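Local coordinates for nuclear inclusion protein A (Tobacco vein mottling virus, PDB 3MMG) that probably acts as a 3C-type cysteine protease of peptidase family C4, cutting peptide bonds in the viral polyprotein, at residues Arg80-Ile85 with Val180-Lys185; Glu30-Ile35 with Asn44-Arg49. The protein carries 3 engineered substitutions. All blocks are in the same frame, centred on the assembly; numbering follows the deposited sequence.

Both contacts are mostly buried and each reaches outward through one partly exposed arginine, but they join different parts of the two-barrel, chymotrypsin-like fold. Interaction 1 crosses between the barrels, setting the approach to strand 83-86 of the N-terminal sheet against the end of strand 177-181 of the C-terminal barrel. Interaction 2 stays on the N-terminal side, between strand 28-37 and the 3-10 turn after strand 40-43. Both pair an arginine with a glutamate and use water; the first adds a backbone carbonyl and a CH-pi contact, the second a very short salt bridge beside a leucine. They meet where Asp81 OD2 accepts from His46 ND1, consistent with the His-Asp pair of PA-clan proteases.

Interaction 1. Residues Arg80-Ile85 with Val180-Lys185; sequences RDIIVI and VEFPEK
Pro183 lies over one face of the Arg80 guanidinium, its CB 3.6 Å from Arg80 NH1, while the carbonyl of Glu181 and a water occupy the edge. The Phe182 ring carries Ile82 CD1 over one face, a CH-pi contact with the methyl 4.1 Å from the ring centroid and offset toward the rim. The same ring meets Phe100 edge-to-face and Phe186 at an inclined angle. Arg80 bends at chi3, which carries its tip along the end of strand 177-181. There NH1 donates to Glu181 O at 2.9 Å, nearly straight at 160° and in the guanidinium plane, although the donor stands above the carbonyl plane. NH1 also forms a salt bridge to Glu181 OE2 at 3.2 Å, weak as a hydrogen bond, its N-H...O angle only 134°, with the two planes 49° apart. The water accepts from Arg80 NH2 at 2.8 Å and makes a weak second link to OE2. Behind the charged end, Arg80 CB rests on Val180 CG2 (3.7 Å), and Val180 CG1 meets Ile82 CG1 (3.7 Å). Val180 packs against the backbone of the inverse gamma turn centred on Asp81, closed by a weak bond from Ile82 N to Arg80 O. The Asp81 carboxylate turns to Ser168, Asn44 and His46, consistent with the His-Asp pair of PA-clan proteases, while Glu181 is also held by Trp140 and Gln102. With Glu181 so gripped, the arginine charge would be offset by its carboxylate, while the carbonyl and the water take up N-H groups and fix the guanidinium's rotation beside an apolar interior.

Interaction 2. Residues Glu30-Ile35 with Asn44-Arg49; sequences ERLFGI and NQHLFR
Glu30 and Arg49 form the tightest contact: Arg49 NH2 donates to Glu30 OE2 at 2.5 Å, a very short salt bridge. The carboxylate oxygen lies in the guanidinium plane, whereas the donor stands above the carboxylate plane, the two groups being turned 52° apart. Glu30 bends at chi2 (78°) and Arg49 at chi3 (-62°); the side chains cross at about a right angle and join tip to tip. The other oxygen, Glu30 OE1, takes a hydrogen bond from a water at 2.9 Å, and this water also donates to Leu47 O at 2.7 Å, tying the carboxylate to the turn backbone. Next to this polar end, Leu32 sets its CD1 methyl against the turn, 3.5 Å from His46 NE2, 3.7 Å from Asn44 OD1 and 4.1 Å from Leu47 CB. A second water clips strand to turn, donating to Phe33 O and Asn44 OD1 and accepting from Asn44 N at 2.9 Å.

In the next shell, Glu30 OE2 is shared with His28, and Arg49 NH1 forms a salt bridge with Glu217. Asp81 OD2 fixes the Asn44 amide through ND2 and orients the His46 ring through ND1, as in a catalytic His-Asp pair. His46 CD2 lies over the centre of one guanidinium face of Arg49. The His46 ring also stacks on an aromatic side chain of the bound peptide, with NE2 hydrogen-bonded to a polar one, which places this contact at the substrate cleft. Strand 28-37, paired with strands 18-25 and 40-43, presents Glu30 and Leu32 to the 3-10 turn 45-47, while Gln45 and Phe48 pack on Ile83 of strand 83-86.

Interaction 1. Residues Arg80-Ile85 with Val180-Lys185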
loop_
_atom_site.group_PDB
_atom_site.type_symbol
_atom_site.label_atom_id
_atom_site.label_comp_id
_atom_site.label_asym_id
_atom_site.label_seq_id
_atom_site.Cartn_x
_atom_site.Cartn_y
_atom_site.Cartn_z
ATOM N N ARG A 80 2.887 -12.064 -1.705
ATOM C CA ARG A 80 2.960 -10.721 -2.293
ATOM C C ARG A 80 3.306 -9.655 -1.265
ATOM O O ARG A 80 3.245 -9.915 -0.062
ATOM C CB ARG A 80 1.686 -10.373 -3.046
ATOM C CG ARG A 80 0.504 -10.084 -2.128
ATOM C CD ARG A 80 -0.789 -9.936 -2.930
ATOM N NE ARG A 80 -1.222 -11.250 -3.425
ATOM C CZ ARG A 80 -2.186 -11.461 -4.320
ATOM N NH1 ARG A 80 -2.862 -10.435 -4.854
ATOM N NH2 ARG A 80 -2.484 -12.716 -4.681
ATOM N N ASP A 81 3.661 -8.464 -1.751
ATOM C CA ASP A 81 4.201 -7.400 -0.893
ATOM C C ASP A 81 3.107 -6.577 -0.212
ATOM O O ASP A 81 3.136 -5.348 -0.290
ATOM C CB ASP A 81 5.136 -6.504 -1.711
ATOM C CG ASP A 81 5.883 -5.491 -0.852
ATOM O OD1 ASP A 81 6.105 -5.774 0.359
ATOM O OD2 ASP A 81 6.243 -4.436 -1.399
ATOM N N ILE A 82 2.158 -7.264 0.430
ATOM C CA ILE A 82 1.096 -6.654 1.252
ATOM C C ILE A 82 1.003 -7.324 2.632
ATOM O O ILE A 82 1.107 -8.552 2.763
ATOM C CB ILE A 82 -0.289 -6.715 0.557
ATOM C CG1 ILE A 82 -0.209 -6.080 -0.851
ATOM C CG2 ILE A 82 -1.369 -5.989 1.433
ATOM C CD1 ILE A 82 -1.525 -6.122 -1.657
ATOM N N ILE A 83 0.802 -6.502 3.659
ATOM C CA ILE A 83 0.622 -6.986 5.026
ATOM C C ILE A 83 -0.490 -6.170 5.678
ATOM O O ILE A 83 -0.696 -5.017 5.316
ATOM C CB ILE A 83 1.936 -6.914 5.848
ATOM C CG1 ILE A 83 1.770 -7.660 7.179
ATOM C CG2 ILE A 83 2.397 -5.467 6.069
ATOM C CD1 ILE A 83 3.046 -8.277 7.650
ATOM N N VAL A 84 -1.223 -6.793 6.593
ATOM C CA VAL A 84 -2.255 -6.113 7.355
ATOM C C VAL A 84 -1.784 -6.100 8.805
ATOM O O VAL A 84 -1.334 -7.114 9.320
ATOM C CB VAL A 84 -3.656 -6.784 7.235
ATOM C CG1 VAL A 84 -4.688 -5.938 7.922
ATOM C CG2 VAL A 84 -4.073 -6.967 5.740
ATOM N N ILE A 85 -1.861 -4.936 9.440
ATOM C CA ILE A 85 -1.404 -4.771 10.828
ATOM C C ILE A 85 -2.615 -4.396 11.653
ATOM O O ILE A 85 -3.356 -3.480 11.286
ATOM C CB ILE A 85 -0.348 -3.624 10.937
ATOM C CG1 ILE A 85 0.786 -3.792 9.904
ATOM C CG2 ILE A 85 0.216 -3.532 12.340
ATOM C CD1 ILE A 85 1.434 -2.493 9.556
ATOM N N VAL A 180 1.638 -3.659 -6.419
ATOM C CA VAL A 180 1.231 -5.032 -6.033
ATOM C C VAL A 180 -0.280 -5.024 -5.901
ATOM O O VAL A 180 -0.821 -4.152 -5.228
ATOM C CB VAL A 180 1.881 -5.537 -4.702
ATOM C CG1 VAL A 180 1.761 -4.467 -3.573
ATOM C CG2 VAL A 180 1.297 -6.904 -4.272
ATOM N N GLU A 181 -0.945 -5.993 -6.538
ATOM C CA GLU A 181 -2.401 -6.033 -6.568
ATOM C C GLU A 181 -2.974 -6.638 -5.306
ATOM O O GLU A 181 -2.373 -7.533 -4.717
ATOM C CB GLU A 181 -2.886 -6.858 -7.775
ATOM C CG GLU A 181 -2.420 -8.312 -7.729
ATOM C CD GLU A 181 -3.316 -9.270 -8.488
ATOM O OE1 GLU A 181 -3.507 -9.099 -9.697
ATOM O OE2 GLU A 181 -3.818 -10.217 -7.858
ATOM N N PHE A 182 -4.153 -6.157 -4.913
ATOM C CA PHE A 182 -4.968 -6.858 -3.926
ATOM C C PHE A 182 -5.510 -8.138 -4.522
ATOM O O PHE A 182 -5.770 -8.194 -5.728
ATOM C CB PHE A 182 -6.100 -5.951 -3.410
ATOM C CG PHE A 182 -5.574 -4.890 -2.502
ATOM C CD1 PHE A 182 -5.228 -3.638 -3.010
ATOM C CD2 PHE A 182 -5.265 -5.192 -1.185
ATOM C CE1 PHE A 182 -4.650 -2.674 -2.202
ATOM C CE2 PHE A 182 -4.671 -4.221 -0.350
ATOM C CZ PHE A 182 -4.356 -2.968 -0.866
ATOM N N PRO A 183 -5.671 -9.170 -3.688
ATOM C CA PRO A 183 -6.292 -10.410 -4.121
ATOM C C PRO A 183 -7.826 -10.318 -4.119
ATOM O O PRO A 183 -8.408 -9.353 -3.613
ATOM C CB PRO A 183 -5.835 -11.396 -3.048
ATOM C CG PRO A 183 -5.805 -10.565 -1.803
ATOM C CD PRO A 183 -5.215 -9.252 -2.284
ATOM N N GLU A 184 -8.465 -11.330 -4.703
ATOM C CA GLU A 184 -9.917 -11.454 -4.691
ATOM C C GLU A 184 -10.404 -11.561 -3.248
ATOM O O GLU A 184 -9.726 -12.169 -2.420
ATOM C CB GLU A 184 -10.319 -12.730 -5.429
ATOM C CG GLU A 184 -11.760 -12.755 -5.954
ATOM C CD GLU A 184 -12.121 -14.086 -6.635
ATOM O OE1 GLU A 184 -11.230 -14.956 -6.811
ATOM O OE2 GLU A 184 -13.308 -14.267 -6.986
ATOM N N LYS A 185 -11.569 -10.967 -2.973
ATOM C CA LYS A 185 -12.252 -11.058 -1.667
ATOM C C LYS A 185 -11.334 -10.635 -0.519
ATOM O O LYS A 185 -11.306 -11.264 0.555
ATOM C CB LYS A 185 -12.778 -12.484 -1.466
ATOM C CG LYS A 185 -13.869 -12.826 -2.462
ATOM C CD LYS A 185 -14.356 -14.244 -2.327
ATOM C CE LYS A 185 -15.387 -14.535 -3.413
ATOM N NZ LYS A 185 -15.553 -16.009 -3.621
HETATM O O HOH W 1 -4.433 -13.212 -6.597
#

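Interaction 2. Residues Glu30-Ile35 with Asn44-Arg49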
loop_
_atom_site.group_PDB
_atom_site.type_symbol
_atom_site.label_atom_id
_atom_site.label_comp_id
_atom_site.label_asym_id
_atom_site.label_seq_id
_atom_site.Cartn_x
_atom_site.Cartn_y
_atom_site.Cartn_z
ATOM N N GLU A 30 12.485 3.963 7.574
ATOM C CA GLU A 30 11.658 3.515 6.440
ATOM C C GLU A 30 10.432 4.424 6.404
ATOM O O GLU A 30 9.703 4.477 7.372
ATOM C CB GLU A 30 11.219 2.057 6.659
ATOM C CG GLU A 30 11.179 1.210 5.429
ATOM C CD GLU A 30 12.561 0.764 5.035
ATOM O OE1 GLU A 30 13.113 -0.201 5.649
ATOM O OE2 GLU A 30 13.095 1.404 4.114
ATOM N N ARG A 31 10.231 5.176 5.325
ATOM C CA ARG A 31 9.067 6.076 5.233
ATOM C C ARG A 31 8.211 5.674 4.037
ATOM O O ARG A 31 8.647 5.789 2.892
ATOM C CB ARG A 31 9.523 7.520 5.081
ATOM C CG ARG A 31 10.352 8.033 6.239
ATOM C CD ARG A 31 9.558 8.972 7.127
ATOM N NE ARG A 31 10.462 9.890 7.793
ATOM C CZ ARG A 31 10.110 11.024 8.393
ATOM N NH1 ARG A 31 8.840 11.415 8.457
ATOM N NH2 ARG A 31 11.047 11.766 8.949
ATOM N N LEU A 32 7.010 5.178 4.321
ATOM C CA LEU A 32 6.071 4.711 3.298
ATOM C C LEU A 32 4.674 5.275 3.574
ATOM O O LEU A 32 4.476 6.041 4.530
ATOM C CB LEU A 32 6.023 3.164 3.271
ATOM C CG LEU A 32 7.262 2.266 3.189
ATOM C CD1 LEU A 32 6.870 0.886 2.653
ATOM C CD2 LEU A 32 8.316 2.839 2.306
ATOM N N PHE A 33 3.721 4.907 2.722
ATOM C CA PHE A 33 2.305 5.201 2.962
ATOM C C PHE A 33 1.580 3.910 3.302
ATOM O O PHE A 33 2.075 2.801 2.993
ATOM C CB PHE A 33 1.694 5.835 1.716
ATOM C CG PHE A 33 2.168 7.239 1.459
ATOM C CD1 PHE A 33 3.341 7.479 0.749
ATOM C CD2 PHE A 33 1.446 8.314 1.972
ATOM C CE1 PHE A 33 3.801 8.787 0.523
ATOM C CE2 PHE A 33 1.890 9.624 1.748
ATOM C CZ PHE A 33 3.066 9.853 1.012
ATOM N N GLY A 34 0.418 4.056 3.927
ATOM C CA GLY A 34 -0.479 2.937 4.179
ATOM C C GLY A 34 -1.931 3.330 3.960
ATOM O O GLY A 34 -2.243 4.504 3.683
ATOM N N ILE A 35 -2.813 2.344 4.076
ATOM C CA ILE A 35 -4.259 2.554 3.976
ATOM C C ILE A 35 -4.945 2.091 5.266
ATOM O O ILE A 35 -4.810 0.941 5.640
ATOM C CB ILE A 35 -4.853 1.741 2.796
ATOM C CG1 ILE A 35 -4.128 2.079 1.491
ATOM C CG2 ILE A 35 -6.392 2.004 2.660
ATOM C CD1 ILE A 35 -4.452 1.137 0.316
ATOM N N ASN A 44 2.855 -2.225 2.684
ATOM C CA ASN A 44 3.779 -3.181 2.046
ATOM C C ASN A 44 4.438 -4.069 3.103
ATOM O O ASN A 44 4.788 -3.585 4.175
ATOM C CB ASN A 44 4.900 -2.456 1.312
ATOM C CG ASN A 44 4.395 -1.562 0.197
ATOM O OD1 ASN A 44 4.172 -0.378 0.412
ATOM N ND2 ASN A 44 4.167 -2.135 -0.986
ATOM N N GLN A 45 4.637 -5.359 2.803
ATOM C CA GLN A 45 5.518 -6.188 3.677
ATOM C C GLN A 45 6.898 -5.583 3.887
ATOM O O GLN A 45 7.453 -5.669 4.995
ATOM C CB GLN A 45 5.686 -7.619 3.147
ATOM C CG GLN A 45 4.438 -8.459 3.345
ATOM C CD GLN A 45 4.626 -9.879 2.883
ATOM O OE1 GLN A 45 5.745 -10.326 2.721
ATOM N NE2 GLN A 45 3.530 -10.593 2.677
ATOM N N HIS A 46 7.433 -4.930 2.864
ATOM C CA HIS A 46 8.787 -4.388 2.937
ATOM C C HIS A 46 8.974 -3.204 3.893
ATOM O O HIS A 46 10.106 -2.785 4.154
ATOM C CB HIS A 46 9.363 -4.109 1.552
ATOM C CG HIS A 46 8.948 -2.807 0.933
ATOM N ND1 HIS A 46 7.964 -2.735 -0.031
ATOM C CD2 HIS A 46 9.457 -1.554 1.048
ATOM C CE1 HIS A 46 7.858 -1.485 -0.454
ATOM N NE2 HIS A 46 8.758 -0.748 0.178
ATOM N N LEU A 47 7.867 -2.697 4.435
ATOM C CA LEU A 47 7.926 -1.769 5.558
ATOM C C LEU A 47 8.702 -2.388 6.728
ATOM O O LEU A 47 9.340 -1.668 7.486
ATOM C CB LEU A 47 6.512 -1.393 6.024
ATOM C CG LEU A 47 6.368 -0.557 7.304
ATOM C CD1 LEU A 47 6.974 0.838 7.093
ATOM C CD2 LEU A 47 4.898 -0.493 7.621
ATOM N N PHE A 48 8.665 -3.710 6.857
ATOM C CA PHE A 48 9.314 -4.388 7.983
ATOM C C PHE A 48 10.550 -5.188 7.589
ATOM O O PHE A 48 10.913 -6.160 8.263
ATOM C CB PHE A 48 8.303 -5.253 8.716
ATOM C CG PHE A 48 7.117 -4.478 9.202
ATOM C CD1 PHE A 48 5.871 -4.651 8.614
ATOM C CD2 PHE A 48 7.258 -3.552 10.226
ATOM C CE1 PHE A 48 4.766 -3.912 9.059
ATOM C CE2 PHE A 48 6.172 -2.807 10.677
ATOM C CZ PHE A 48 4.929 -2.987 10.100
ATOM N N ARG A 49 11.197 -4.765 6.509
ATOM C CA ARG A 49 12.486 -5.327 6.096
ATOM C C ARG A 49 13.470 -5.396 7.254
ATOM O O ARG A 49 14.176 -6.399 7.424
ATOM C CB ARG A 49 13.108 -4.444 5.035
ATOM C CG ARG A 49 12.579 -4.673 3.673
ATOM C CD ARG A 49 13.366 -3.845 2.689
ATOM N NE ARG A 49 13.282 -2.402 2.905
ATOM C CZ ARG A 49 13.683 -1.511 2.000
ATOM N NH1 ARG A 49 14.180 -1.931 0.848
ATOM N NH2 ARG A 49 13.598 -0.213 2.234
HETATM O O HOH W 2 12.059 -1.754 7.869
HETATM O O HOH W 3 3.606 0.516 3.042
#